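Fructose-bisphosphate aldolase (Thermus caldophilus, PDB 2FJK) belongs to the class II aldolase family of TIM-barrel enzymes and holds 1,3-dihydroxyacetonephosphate in a pocket of this four-chain structure. Local coordinates at residues 51-56 / 94-99; 83-88 / 115-120; 110-115 / 163-168; 131-136 / 155-160. All coordinates share one frame; numbering follows the deposited sequence.

Contact 1: 51-56 / 94-99; sequences GAMKYG and EGFTSV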
loop_
_atom_site.group_PDB
_atom_site.type_symbol
_atom_site.label_atom_id
_atom_site.label_comp_id
_atom_site.label_asym_id
_atom_site.label_seq_id
_atom_site.Cartn_x
_atom_site.Cartn_y
_atom_site.Cartn_z
ATOM N N GLY A 51 -10.496 -3.374 21.001
ATOM C CA GLY A 51 -11.267 -4.554 20.643
ATOM C C GLY A 51 -11.323 -4.663 19.124
ATOM O O GLY A 51 -11.207 -5.754 18.556
ATOM N N ALA A 52 -11.487 -3.518 18.462
ATOM C CA ALA A 52 -11.540 -3.474 17.012
ATOM C C ALA A 52 -10.214 -3.978 16.471
ATOM O O ALA A 52 -10.172 -4.816 15.581
ATOM C CB ALA A 52 -11.797 -2.047 16.528
HETATM N N MSE A 53 -9.122 -3.467 17.018
HETATM C CA MSE A 53 -7.803 -3.891 16.566
HETATM C C MSE A 53 -7.547 -5.385 16.742
HETATM O O MSE A 53 -6.929 -6.007 15.884
HETATM C CB MSE A 53 -6.724 -3.071 17.263
HETATM C CG MSE A 53 -6.575 -1.679 16.649
HETATM SE SE MSE A 53 -5.211 -0.661 17.514
HETATM C CE MSE A 53 -3.684 -1.293 16.496
ATOM N N LYS A 54 -8.021 -5.961 17.842
ATOM C CA LYS A 54 -7.848 -7.393 18.077
ATOM C C LYS A 54 -8.726 -8.163 17.092
ATOM O O LYS A 54 -8.269 -9.088 16.430
ATOM C CB LYS A 54 -8.249 -7.760 19.511
ATOM C CG LYS A 54 -8.066 -9.232 19.862
ATOM C CD LYS A 54 -8.667 -9.544 21.231
ATOM C CE LYS A 54 -8.064 -10.802 21.859
ATOM N NZ LYS A 54 -8.311 -12.040 21.070
ATOM N N TYR A 55 -9.988 -7.756 16.993
ATOM C CA TYR A 55 -10.952 -8.397 16.092
ATOM C C TYR A 55 -10.565 -8.249 14.621
ATOM O O TYR A 55 -10.596 -9.214 13.848
ATOM C CB TYR A 55 -12.342 -7.787 16.294
ATOM C CG TYR A 55 -13.416 -8.413 15.426
ATOM C CD1 TYR A 55 -13.999 -9.627 15.773
ATOM C CD2 TYR A 55 -13.835 -7.790 14.249
ATOM C CE1 TYR A 55 -14.976 -10.205 14.973
ATOM C CE2 TYR A 55 -14.810 -8.362 13.432
ATOM C CZ TYR A 55 -15.379 -9.566 13.802
ATOM O OH TYR A 55 -16.362 -10.115 13.012
ATOM N N GLY A 56 -10.203 -7.030 14.238
ATOM C CA GLY A 56 -9.843 -6.769 12.856
ATOM C C GLY A 56 -8.419 -7.094 12.468
ATOM O O GLY A 56 -8.164 -7.531 11.343
ATOM N N GLU A 94 0.696 0.831 13.162
ATOM C CA GLU A 94 -0.308 0.543 12.147
ATOM C C GLU A 94 -0.776 1.790 11.393
ATOM O O GLU A 94 -1.791 1.754 10.700
ATOM C CB GLU A 94 -1.526 -0.133 12.776
ATOM C CG GLU A 94 -1.392 -1.639 12.927
ATOM C CD GLU A 94 -0.270 -2.212 12.083
ATOM O OE1 GLU A 94 0.402 -1.430 11.379
ATOM O OE2 GLU A 94 -0.065 -3.442 12.127
ATOM N N GLY A 95 -0.046 2.893 11.534
ATOM C CA GLY A 95 -0.392 4.105 10.798
ATOM C C GLY A 95 -1.486 5.047 11.280
ATOM O O GLY A 95 -1.901 5.929 10.527
ATOM N N PHE A 96 -1.961 4.882 12.511
ATOM C CA PHE A 96 -2.995 5.765 13.025
ATOM C C PHE A 96 -2.437 7.181 13.050
ATOM O O PHE A 96 -1.245 7.388 13.281
ATOM C CB PHE A 96 -3.428 5.332 14.427
ATOM C CG PHE A 96 -4.239 4.057 14.446
ATOM C CD1 PHE A 96 -3.924 2.997 13.597
ATOM C CD2 PHE A 96 -5.295 3.903 15.336
ATOM C CE1 PHE A 96 -4.648 1.801 13.637
ATOM C CE2 PHE A 96 -6.026 2.711 15.388
ATOM C CZ PHE A 96 -5.703 1.660 14.539
ATOM N N THR A 97 -3.311 8.152 12.811
ATOM C CA THR A 97 -2.902 9.550 12.772
ATOM C C THR A 97 -3.186 10.296 14.072
ATOM O O THR A 97 -2.857 11.478 14.211
ATOM C CB THR A 97 -3.594 10.259 11.608
ATOM O OG1 THR A 97 -5.011 10.201 11.792
ATOM C CG2 THR A 97 -3.228 9.574 10.304
ATOM N N SER A 98 -3.794 9.589 15.019
ATOM C CA SER A 98 -4.109 10.150 16.324
ATOM C C SER A 98 -4.345 9.010 17.311
ATOM O O SER A 98 -5.082 8.058 17.024
ATOM C CB SER A 98 -5.361 11.014 16.246
ATOM O OG SER A 98 -5.611 11.458 14.916
ATOM N N VAL A 99 -3.706 9.101 18.471
ATOM C CA VAL A 99 -3.858 8.075 19.482
ATOM C C VAL A 99 -4.425 8.655 20.755
ATOM O O VAL A 99 -4.432 9.873 20.965
ATOM C CB VAL A 99 -2.526 7.406 19.824
ATOM C CG1 VAL A 99 -1.955 6.736 18.590
ATOM C CG2 VAL A 99 -1.562 8.436 20.396
#

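Contact 2: 83-88 / 115-120; sequences SSYESV and TKRVVE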
loop_
_atom_site.group_PDB
_atom_site.type_symbol
_atom_site.label_atom_id
_atom_site.label_comp_id
_atom_site.label_asym_id
_atom_site.label_seq_id
_atom_site.Cartn_x
_atom_site.Cartn_y
_atom_site.Cartn_z
ATOM N N SER A 83 -5.396 1.425 26.155
ATOM C CA SER A 83 -5.205 0.943 27.519
ATOM C C SER A 83 -3.791 1.096 28.043
ATOM O O SER A 83 -3.581 1.191 29.255
ATOM C CB SER A 83 -5.564 -0.540 27.617
ATOM O OG SER A 83 -4.708 -1.328 26.808
ATOM N N SER A 84 -2.815 1.119 27.144
ATOM C CA SER A 84 -1.431 1.240 27.578
ATOM C C SER A 84 -0.502 1.927 26.591
ATOM O O SER A 84 -0.899 2.319 25.490
ATOM C CB SER A 84 -0.867 -0.143 27.902
ATOM O OG SER A 84 -0.838 -0.963 26.745
ATOM N N TYR A 85 0.748 2.072 27.009
ATOM C CA TYR A 85 1.750 2.697 26.176
ATOM C C TYR A 85 1.974 1.774 24.982
ATOM O O TYR A 85 2.027 2.225 23.839
ATOM C CB TYR A 85 3.051 2.869 26.971
ATOM C CG TYR A 85 4.144 3.575 26.213
ATOM C CD1 TYR A 85 4.035 4.927 25.892
ATOM C CD2 TYR A 85 5.292 2.892 25.816
ATOM C CE1 TYR A 85 5.044 5.584 25.193
ATOM C CE2 TYR A 85 6.310 3.536 25.119
ATOM C CZ TYR A 85 6.180 4.882 24.812
ATOM O OH TYR A 85 7.192 5.524 24.143
ATOM N N GLU A 86 2.083 0.478 25.262
ATOM C CA GLU A 86 2.305 -0.525 24.228
ATOM C C GLU A 86 1.148 -0.571 23.235
ATOM O O GLU A 86 1.332 -0.925 22.073
ATOM C CB GLU A 86 2.484 -1.906 24.865
ATOM C CG GLU A 86 3.398 -1.920 26.082
ATOM C CD GLU A 86 2.642 -1.711 27.388
ATOM O OE1 GLU A 86 1.825 -2.591 27.747
ATOM O OE2 GLU A 86 2.864 -0.674 28.055
ATOM N N SER A 87 -0.046 -0.228 23.709
ATOM C CA SER A 87 -1.234 -0.217 22.863
ATOM C C SER A 87 -1.108 0.945 21.893
ATOM O O SER A 87 -1.442 0.826 20.711
ATOM C CB SER A 87 -2.497 -0.041 23.711
ATOM O OG SER A 87 -3.656 0.021 22.888
ATOM N N VAL A 88 -0.629 2.075 22.402
ATOM C CA VAL A 88 -0.444 3.254 21.569
ATOM C C VAL A 88 0.665 2.988 20.550
ATOM O O VAL A 88 0.579 3.429 19.399
ATOM C CB VAL A 88 -0.092 4.482 22.432
ATOM C CG1 VAL A 88 0.425 5.623 21.566
ATOM C CG2 VAL A 88 -1.316 4.913 23.199
ATOM N N THR A 115 0.085 9.882 30.117
ATOM C CA THR A 115 -0.321 10.684 28.965
ATOM C C THR A 115 0.860 11.384 28.305
ATOM O O THR A 115 1.035 11.310 27.078
ATOM C CB THR A 115 -1.372 11.746 29.378
ATOM O OG1 THR A 115 -2.546 11.079 29.853
ATOM C CG2 THR A 115 -1.747 12.641 28.207
ATOM N N LYS A 116 1.674 12.048 29.125
ATOM C CA LYS A 116 2.844 12.772 28.644
ATOM C C LYS A 116 3.795 11.855 27.879
ATOM O O LYS A 116 4.371 12.246 26.866
ATOM C CB LYS A 116 3.583 13.408 29.817
ATOM C CG LYS A 116 4.648 14.411 29.417
ATOM C CD LYS A 116 5.447 14.848 30.646
ATOM C CE LYS A 116 6.598 15.770 30.283
ATOM N NZ LYS A 116 7.602 15.811 31.389
ATOM N N ARG A 117 3.966 10.639 28.378
ATOM C CA ARG A 117 4.836 9.668 27.730
ATOM C C ARG A 117 4.293 9.337 26.337
ATOM O O ARG A 117 5.051 9.080 25.405
ATOM C CB ARG A 117 4.897 8.390 28.562
ATOM C CG ARG A 117 5.877 7.362 28.040
ATOM C CD ARG A 117 5.728 6.045 28.782
ATOM N NE ARG A 117 6.857 5.158 28.526
ATOM C CZ ARG A 117 6.879 3.872 28.855
ATOM N NH1 ARG A 117 5.829 3.325 29.450
ATOM N NH2 ARG A 117 7.949 3.136 28.589
ATOM N N VAL A 118 2.969 9.339 26.217
ATOM C CA VAL A 118 2.302 9.040 24.959
ATOM C C VAL A 118 2.451 10.191 23.983
ATOM O O VAL A 118 2.624 9.979 22.791
ATOM C CB VAL A 118 0.790 8.748 25.185
ATOM C CG1 VAL A 118 0.039 8.788 23.851
ATOM C CG2 VAL A 118 0.620 7.376 25.838
ATOM N N VAL A 119 2.380 11.410 24.491
ATOM C CA VAL A 119 2.507 12.592 23.644
ATOM C C VAL A 119 3.888 12.650 23.013
ATOM O O VAL A 119 4.037 12.996 21.843
ATOM C CB VAL A 119 2.273 13.900 24.454
ATOM C CG1 VAL A 119 2.649 15.121 23.615
ATOM C CG2 VAL A 119 0.822 13.992 24.873
ATOM N N GLU A 120 4.900 12.309 23.797
ATOM C CA GLU A 120 6.268 12.334 23.308
ATOM C C GLU A 120 6.452 11.305 22.199
ATOM O O GLU A 120 7.072 11.591 21.175
ATOM C CB GLU A 120 7.235 12.069 24.464
ATOM C CG GLU A 120 6.999 13.006 25.645
ATOM C CD GLU A 120 7.935 12.755 26.817
ATOM O OE1 GLU A 120 8.155 11.578 27.183
ATOM O OE2 GLU A 120 8.440 13.744 27.386
HETATM O O HOH W 1 7.696 8.356 24.935
#

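Contact 3: 110-115 / 163-168; sequences TNVRET and ERTGAD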
loop_
_atom_site.group_PDB
_atom_site.type_symbol
_atom_site.label_atom_id
_atom_site.label_comp_id
_atom_site.label_asym_id
_atom_site.label_seq_id
_atom_site.Cartn_x
_atom_site.Cartn_y
_atom_site.Cartn_z
ATOM N N THR A 110 -0.253 10.239 37.912
ATOM C CA THR A 110 -0.030 9.061 37.078
ATOM C C THR A 110 -0.652 9.256 35.694
ATOM O O THR A 110 -0.106 8.799 34.695
ATOM C CB THR A 110 -0.618 7.796 37.729
ATOM O OG1 THR A 110 -0.027 7.621 39.024
ATOM C CG2 THR A 110 -0.318 6.553 36.877
ATOM N N ASN A 111 -1.792 9.941 35.645
ATOM C CA ASN A 111 -2.483 10.199 34.388
ATOM C C ASN A 111 -1.553 11.067 33.558
ATOM O O ASN A 111 -1.211 10.723 32.425
ATOM C CB ASN A 111 -3.794 10.950 34.640
ATOM C CG ASN A 111 -4.693 10.995 33.416
ATOM O OD1 ASN A 111 -4.238 10.818 32.287
ATOM N ND2 ASN A 111 -5.981 11.249 33.637
ATOM N N VAL A 112 -1.142 12.191 34.150
ATOM C CA VAL A 112 -0.232 13.132 33.508
ATOM C C VAL A 112 1.025 12.414 33.043
ATOM O O VAL A 112 1.469 12.603 31.911
ATOM C CB VAL A 112 0.188 14.257 34.473
ATOM C CG1 VAL A 112 1.354 15.040 33.884
ATOM C CG2 VAL A 112 -0.988 15.182 34.738
ATOM N N ARG A 113 1.594 11.592 33.919
ATOM C CA ARG A 113 2.806 10.848 33.597
ATOM C C ARG A 113 2.622 9.962 32.371
ATOM O O ARG A 113 3.373 10.061 31.399
ATOM C CB ARG A 113 3.211 9.975 34.778
ATOM C CG ARG A 113 4.432 9.104 34.529
ATOM C CD ARG A 113 4.460 7.974 35.540
ATOM N NE ARG A 113 4.217 8.477 36.887
ATOM C CZ ARG A 113 3.672 7.761 37.864
ATOM N NH1 ARG A 113 3.311 6.503 37.646
ATOM N NH2 ARG A 113 3.480 8.311 39.055
ATOM N N GLU A 114 1.624 9.087 32.428
ATOM C CA GLU A 114 1.339 8.176 31.324
ATOM C C GLU A 114 1.020 8.941 30.033
ATOM O O GLU A 114 1.609 8.684 28.992
ATOM C CB GLU A 114 0.164 7.269 31.694
ATOM C CG GLU A 114 0.468 6.238 32.770
ATOM C CD GLU A 114 1.252 5.060 32.230
ATOM O OE1 GLU A 114 0.909 4.576 31.131
ATOM O OE2 GLU A 114 2.199 4.606 32.904
ATOM N N THR A 115 0.085 9.882 30.117
ATOM C CA THR A 115 -0.321 10.684 28.965
ATOM C C THR A 115 0.860 11.384 28.305
ATOM O O THR A 115 1.035 11.310 27.078
ATOM C CB THR A 115 -1.372 11.746 29.378
ATOM O OG1 THR A 115 -2.546 11.079 29.853
ATOM C CG2 THR A 115 -1.747 12.641 28.207
ATOM N N GLU A 163 -1.639 21.352 29.960
ATOM C CA GLU A 163 -0.350 22.023 29.876
ATOM C C GLU A 163 0.814 21.096 30.243
ATOM O O GLU A 163 1.838 21.086 29.559
ATOM C CB GLU A 163 -0.349 23.277 30.760
ATOM C CG GLU A 163 -1.166 24.426 30.171
ATOM C CD GLU A 163 -1.304 25.620 31.110
ATOM O OE1 GLU A 163 -1.813 26.671 30.662
ATOM O OE2 GLU A 163 -0.915 25.508 32.294
ATOM N N ARG A 164 0.657 20.308 31.305
ATOM C CA ARG A 164 1.722 19.397 31.733
ATOM C C ARG A 164 1.940 18.280 30.711
ATOM O O ARG A 164 3.043 17.747 30.588
ATOM C CB ARG A 164 1.402 18.808 33.107
ATOM C CG ARG A 164 0.915 19.828 34.122
ATOM C CD ARG A 164 1.268 19.409 35.538
ATOM N NE ARG A 164 2.326 18.403 35.566
ATOM C CZ ARG A 164 2.485 17.514 36.539
ATOM N NH1 ARG A 164 1.654 17.504 37.569
ATOM N NH2 ARG A 164 3.478 16.638 36.478
ATOM N N THR A 165 0.880 17.905 30.002
ATOM C CA THR A 165 0.988 16.887 28.961
ATOM C C THR A 165 0.951 17.686 27.661
ATOM O O THR A 165 0.498 18.828 27.652
ATOM C CB THR A 165 -0.209 15.908 28.965
ATOM O OG1 THR A 165 -1.394 16.595 28.539
ATOM C CG2 THR A 165 -0.432 15.338 30.350
ATOM N N GLY A 166 1.426 17.115 26.567
ATOM C CA GLY A 166 1.379 17.860 25.320
ATOM C C GLY A 166 0.153 17.486 24.504
ATOM O O GLY A 166 0.110 17.727 23.298
ATOM N N ALA A 167 -0.850 16.905 25.158
ATOM C CA ALA A 167 -2.057 16.479 24.456
ATOM C C ALA A 167 -2.641 17.567 23.550
ATOM O O ALA A 167 -2.510 18.761 23.817
ATOM C CB ALA A 167 -3.105 15.995 25.453
ATOM N N ASP A 168 -3.293 17.126 22.480
ATOM C CA ASP A 168 -3.882 18.013 21.493
ATOM C C ASP A 168 -5.394 18.210 21.603
ATOM O O ASP A 168 -5.909 19.232 21.154
ATOM C CB ASP A 168 -3.570 17.480 20.088
ATOM C CG ASP A 168 -2.101 17.204 19.883
ATOM O OD1 ASP A 168 -1.328 18.172 19.785
ATOM O OD2 ASP A 168 -1.719 16.017 19.826
#

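Contact 4: 131-136 / 155-160; sequences AELGRL and PEEARI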
loop_
_atom_site.group_PDB
_atom_site.type_symbol
_atom_site.label_atom_id
_atom_site.label_comp_id
_atom_site.label_asym_id
_atom_site.label_seq_id
_atom_site.Cartn_x
_atom_site.Cartn_y
_atom_site.Cartn_z
ATOM N N ALA A 131 -6.452 12.949 25.218
ATOM C CA ALA A 131 -6.327 12.466 26.585
ATOM C C ALA A 131 -7.610 12.792 27.324
ATOM O O ALA A 131 -8.320 13.728 26.959
ATOM C CB ALA A 131 -5.142 13.127 27.265
ATOM N N GLU A 132 -7.925 12.020 28.355
ATOM C CA GLU A 132 -9.136 12.304 29.098
ATOM C C GLU A 132 -8.910 12.494 30.588
ATOM O O GLU A 132 -8.079 11.827 31.203
ATOM C CB GLU A 132 -10.191 11.217 28.847
ATOM C CG GLU A 132 -9.780 9.804 29.194
ATOM C CD GLU A 132 -10.752 8.769 28.624
ATOM O OE1 GLU A 132 -11.976 8.868 28.889
ATOM O OE2 GLU A 132 -10.285 7.857 27.904
ATOM N N LEU A 133 -9.656 13.441 31.145
ATOM C CA LEU A 133 -9.604 13.764 32.562
ATOM C C LEU A 133 -11.031 13.634 33.081
ATOM O O LEU A 133 -11.958 14.232 32.526
ATOM C CB LEU A 133 -9.109 15.196 32.753
ATOM C CG LEU A 133 -8.857 15.666 34.182
ATOM C CD1 LEU A 133 -7.837 14.746 34.885
ATOM C CD2 LEU A 133 -8.352 17.099 34.128
ATOM N N GLY A 134 -11.208 12.850 34.138
ATOM C CA GLY A 134 -12.536 12.644 34.687
ATOM C C GLY A 134 -13.093 11.342 34.144
ATOM O O GLY A 134 -12.792 10.964 33.016
ATOM N N ARG A 135 -13.900 10.653 34.938
ATOM C CA ARG A 135 -14.472 9.384 34.514
ATOM C C ARG A 135 -15.789 9.585 33.786
ATOM O O ARG A 135 -16.637 10.355 34.229
ATOM C CB ARG A 135 -14.690 8.487 35.727
ATOM C CG ARG A 135 -15.114 7.075 35.391
ATOM C CD ARG A 135 -14.080 6.088 35.885
ATOM N NE ARG A 135 -13.724 6.354 37.277
ATOM C CZ ARG A 135 -12.895 5.605 37.996
ATOM N NH1 ARG A 135 -12.327 4.533 37.457
ATOM N NH2 ARG A 135 -12.632 5.928 39.255
ATOM N N LEU A 136 -15.957 8.884 32.669
ATOM C CA LEU A 136 -17.181 8.990 31.882
ATOM C C LEU A 136 -18.308 8.219 32.540
ATOM O O LEU A 136 -18.645 7.111 32.128
ATOM C CB LEU A 136 -16.971 8.459 30.462
ATOM C CG LEU A 136 -16.279 9.361 29.440
ATOM C CD1 LEU A 136 -16.142 8.605 28.128
ATOM C CD2 LEU A 136 -17.081 10.629 29.238
ATOM N N PRO A 155 -12.533 21.974 35.467
ATOM C CA PRO A 155 -11.848 22.923 34.582
ATOM C C PRO A 155 -10.395 23.257 34.924
ATOM O O PRO A 155 -9.501 23.022 34.108
ATOM C CB PRO A 155 -12.772 24.149 34.594
ATOM C CG PRO A 155 -13.607 23.974 35.832
ATOM C CD PRO A 155 -13.849 22.500 35.865
ATOM N N GLU A 156 -10.149 23.799 36.113
ATOM C CA GLU A 156 -8.785 24.142 36.506
ATOM C C GLU A 156 -7.848 22.973 36.262
ATOM O O GLU A 156 -6.756 23.141 35.724
ATOM C CB GLU A 156 -8.722 24.531 37.984
ATOM C CG GLU A 156 -8.936 26.002 38.252
ATOM C CD GLU A 156 -10.247 26.507 37.702
ATOM O OE1 GLU A 156 -11.244 25.750 37.763
ATOM O OE2 GLU A 156 -10.284 27.662 37.222
ATOM N N GLU A 157 -8.277 21.789 36.679
ATOM C CA GLU A 157 -7.473 20.588 36.492
ATOM C C GLU A 157 -7.240 20.355 35.009
ATOM O O GLU A 157 -6.162 19.931 34.599
ATOM C CB GLU A 157 -8.182 19.366 37.076
ATOM C CG GLU A 157 -8.076 19.222 38.575
ATOM C CD GLU A 157 -8.706 17.933 39.063
ATOM O OE1 GLU A 157 -8.404 16.872 38.475
ATOM O OE2 GLU A 157 -9.494 17.981 40.036
ATOM N N ALA A 158 -8.267 20.629 34.214
ATOM C CA ALA A 158 -8.195 20.442 32.773
ATOM C C ALA A 158 -7.054 21.245 32.150
ATOM O O ALA A 158 -6.220 20.688 31.433
ATOM C CB ALA A 158 -9.528 20.830 32.129
ATOM N N ARG A 159 -7.017 22.547 32.419
ATOM C CA ARG A 159 -5.964 23.397 31.868
ATOM C C ARG A 159 -4.591 22.868 32.251
ATOM O O ARG A 159 -3.699 22.746 31.409
ATOM C CB ARG A 159 -6.097 24.830 32.382
ATOM C CG ARG A 159 -4.980 25.749 31.897
ATOM C CD ARG A 159 -4.912 27.030 32.709
ATOM N NE ARG A 159 -6.162 27.782 32.672
ATOM C CZ ARG A 159 -6.327 28.983 33.220
ATOM N NH1 ARG A 159 -5.318 29.574 33.850
ATOM N NH2 ARG A 159 -7.501 29.594 33.138
ATOM N N ILE A 160 -4.433 22.564 33.534
ATOM C CA ILE A 160 -3.171 22.058 34.057
ATOM C C ILE A 160 -2.784 20.721 33.435
ATOM O O ILE A 160 -1.623 20.506 33.092
ATOM C CB ILE A 160 -3.232 21.901 35.588
ATOM C CG1 ILE A 160 -3.504 23.261 36.237
ATOM C CG2 ILE A 160 -1.916 21.334 36.096
ATOM C CD1 ILE A 160 -3.724 23.203 37.730
#

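Contact 1: 51-56 / 94-99
Met53 and Glu94 mark the nearest approach of the two backbones, their CA atoms 9.8 Å apart, so helix 50-68 meets the loop leading into strand 98-101 through side chains alone. Met53, modelled as selenomethionine, spans most of that gap. Extended through chi2 (-179°), the chain brings SE up to the Phe96 ring, and the bend at chi3 (86°) then sets the direction of CE, beside Phe96 CZ and toward Glu94. The two side chains arrive from opposite directions: Met53 SE lies 3.8 Å from Phe96 CZ and 4.6 Å from the Phe96 ring centroid. At 47° from the ring normal, the selenium sits in an oblique Met-aromatic contact at the far end of the ring. Met53 CG adds to it, 4.0 Å from Phe96 CZ. A looser aliphatic touch brings Met53 CE to 4.3 Å from Glu94 CG. Gly95, with positive phi, is the C-prime residue of the Schellman motif that ends helix 85-93, and from either side of it Glu94 and Phe96 both start toward helix 50-68. Phe96 also packs on Leu48 and Leu79 in loops, on Thr61 of helix 50-68 and on Ala91 of helix 85-93, while its carbonyl oxygen accepts a hydrogen bond from Arg93 of the third subunit. Farther on, Val99 of strand 98-101 lies against helix 85-93 and against Val129 of the neighbouring strand 128-133.

Contact 2: 83-88 / 115-120
Arg117 lays its guanidinium flat on the ring of Tyr85, the two centres 3.8 Å apart and the planes only 4° from parallel, which makes this a stacked cation-pi pair. The extended arginine crosses the tyrosine at about a right angle, and its aliphatic part lies along the same face: Arg117 CD makes a CH-pi contact there, and Arg117 CG lies 3.5 Å from Tyr85 CE1. At the edge of the ring, Val118 CG2 comes to 4.2 Å from Tyr85 CD1. A turn further along helix 85-93, Val88 CG1 meets Val118 CG1 at 3.9 Å, a branched pair that extends the apolar seam between the helices. In the next shell, a water accounts for part of the tyrosine's polar end, 3.0 Å from Tyr85 OH and donating to Arg117 O over 2.8 Å. The same hydroxyl is hydrogen-bonded to Tyr85 OH of the third subunit, so the stack lies beside a subunit interface. Ser84 is the N-cap of helix 85-93: Ser84 OG accepts from Ser87 N at 3.2 Å, a moderately bent capping bond (138°) that fixes the start of the helix carrying Tyr85 and Val88. Beneath the contact, Val88 and Val118 both rest on Val99 of strand 98-101, and Val118 also reaches Val129 of strand 128-133; helices 85-93 and 108-124 thus pack side by side over the barrel wall.

Contact 3: 110-115 / 163-168
Thr165 takes a first torsion of 69°, which sends CG2 opposite the carbonyl carbon and toward Val112 and Thr115, while Arg164 bends at chi3 (18°) to bring its guanidinium beneath Val112. These turns join two neighbouring outer helices of the TIM barrel: helix 108-124, and helix 155-164 at the point where it gives way to loop, with Val112 CA 6.0 Å from Thr165 CA. Thr165 CG2 is the central methyl. It lies 4.0 Å from Val112 CG1, 3.7 Å from the backbone Val112 O and 3.7 Å from Thr115 CG2, so one methyl touches residues about a turn apart on helix 108-124. Val112 CG1 also sits over one face of the Arg164 guanidinium, offset toward its rim, with Arg164 NH2 3.7 Å away. The arginine's charge is met elsewhere: Arg164 NH1 forms a salt bridge with Glu109, one turn earlier on helix 108-124, a bond consistent with keeping the flat group against the valine on the exposed side of the contact. The buried Thr165 hydroxyl is satisfied by a hydrogen bond to Phe161 O, and the Phe161 side chain packs on Val112 and Thr115 as well. That oxygen has a second, weak partner: Ala167 N points at Thr165 OG1 along a nearly straight line (161°) but from a distance of 3.4 Å, a long backbone-to-side-chain bond in the turn after the helix.

Contact 4: 131-136 / 155-160
Leu133 against Glu157 and Ala158 is a buried strand-to-helix contact of the TIM barrel, made where the end of strand 128-133 faces the early part of helix 155-164. The closest backbone pair, Leu133 CA and Ala158 CA, is 6.8 Å apart, and a single methyl does nearly all the touching. Chi1 of Leu133 (-174°) swings CG away from the backbone N, and chi2 (57°, measured to CD1) leaves CD2 as the extended branch, roughly anti to CA and pointing at the helix. There Leu133 CD2 lies 3.5 Å from Ala158 N and 3.6 Å from Glu157 C, pressed on the peptide link between those two residues. Two flanking carbons complete the fit: Glu157 CB at 3.7 Å from Leu133 CD2, and Ala158 CB, more loosely, at 4.4 Å from the same methyl. Phe108 of helix 108-124 packs on both Leu133 and Glu157, and Ala158 turns to Ile197 of helix 191-200. Beyond the leucine, Leu133 O accepts a hydrogen bond from Thr153 OG1. With hydrocarbon meeting mainly a peptide group and two beta carbons, the contact rests on shape and dispersion; Glu157 contributes chiefly its CB, its carboxylate oxygen OE1 being only loosely near, 4.4 Å from Leu133 CD2.

Overall arrangement
The four contacts form a chain of neighbours among the helices and strands of the barrel. Contacts 1 and 2 have centres about 14 Å apart and touch through strand 98-101, where Val99 CG2 lies 3.6 Å from Val88 CG1; both also reach the third subunit. Contacts 2 and 3 are closer, about 9 Å between centres, and share Thr115 of helix 108-124. Contact 4 is nested within the chain loop that contact 3 closes, their centres about 10 Å apart, with a probable hydrogen bond from Asn111 ND2 to Glu132 O. Contacts 1 and 4 do not touch. The Phe96 side chain is about 12 Å from the bound 1,3-dihydroxyacetonephosphate, and Glu132 packs on His81 of that pocket.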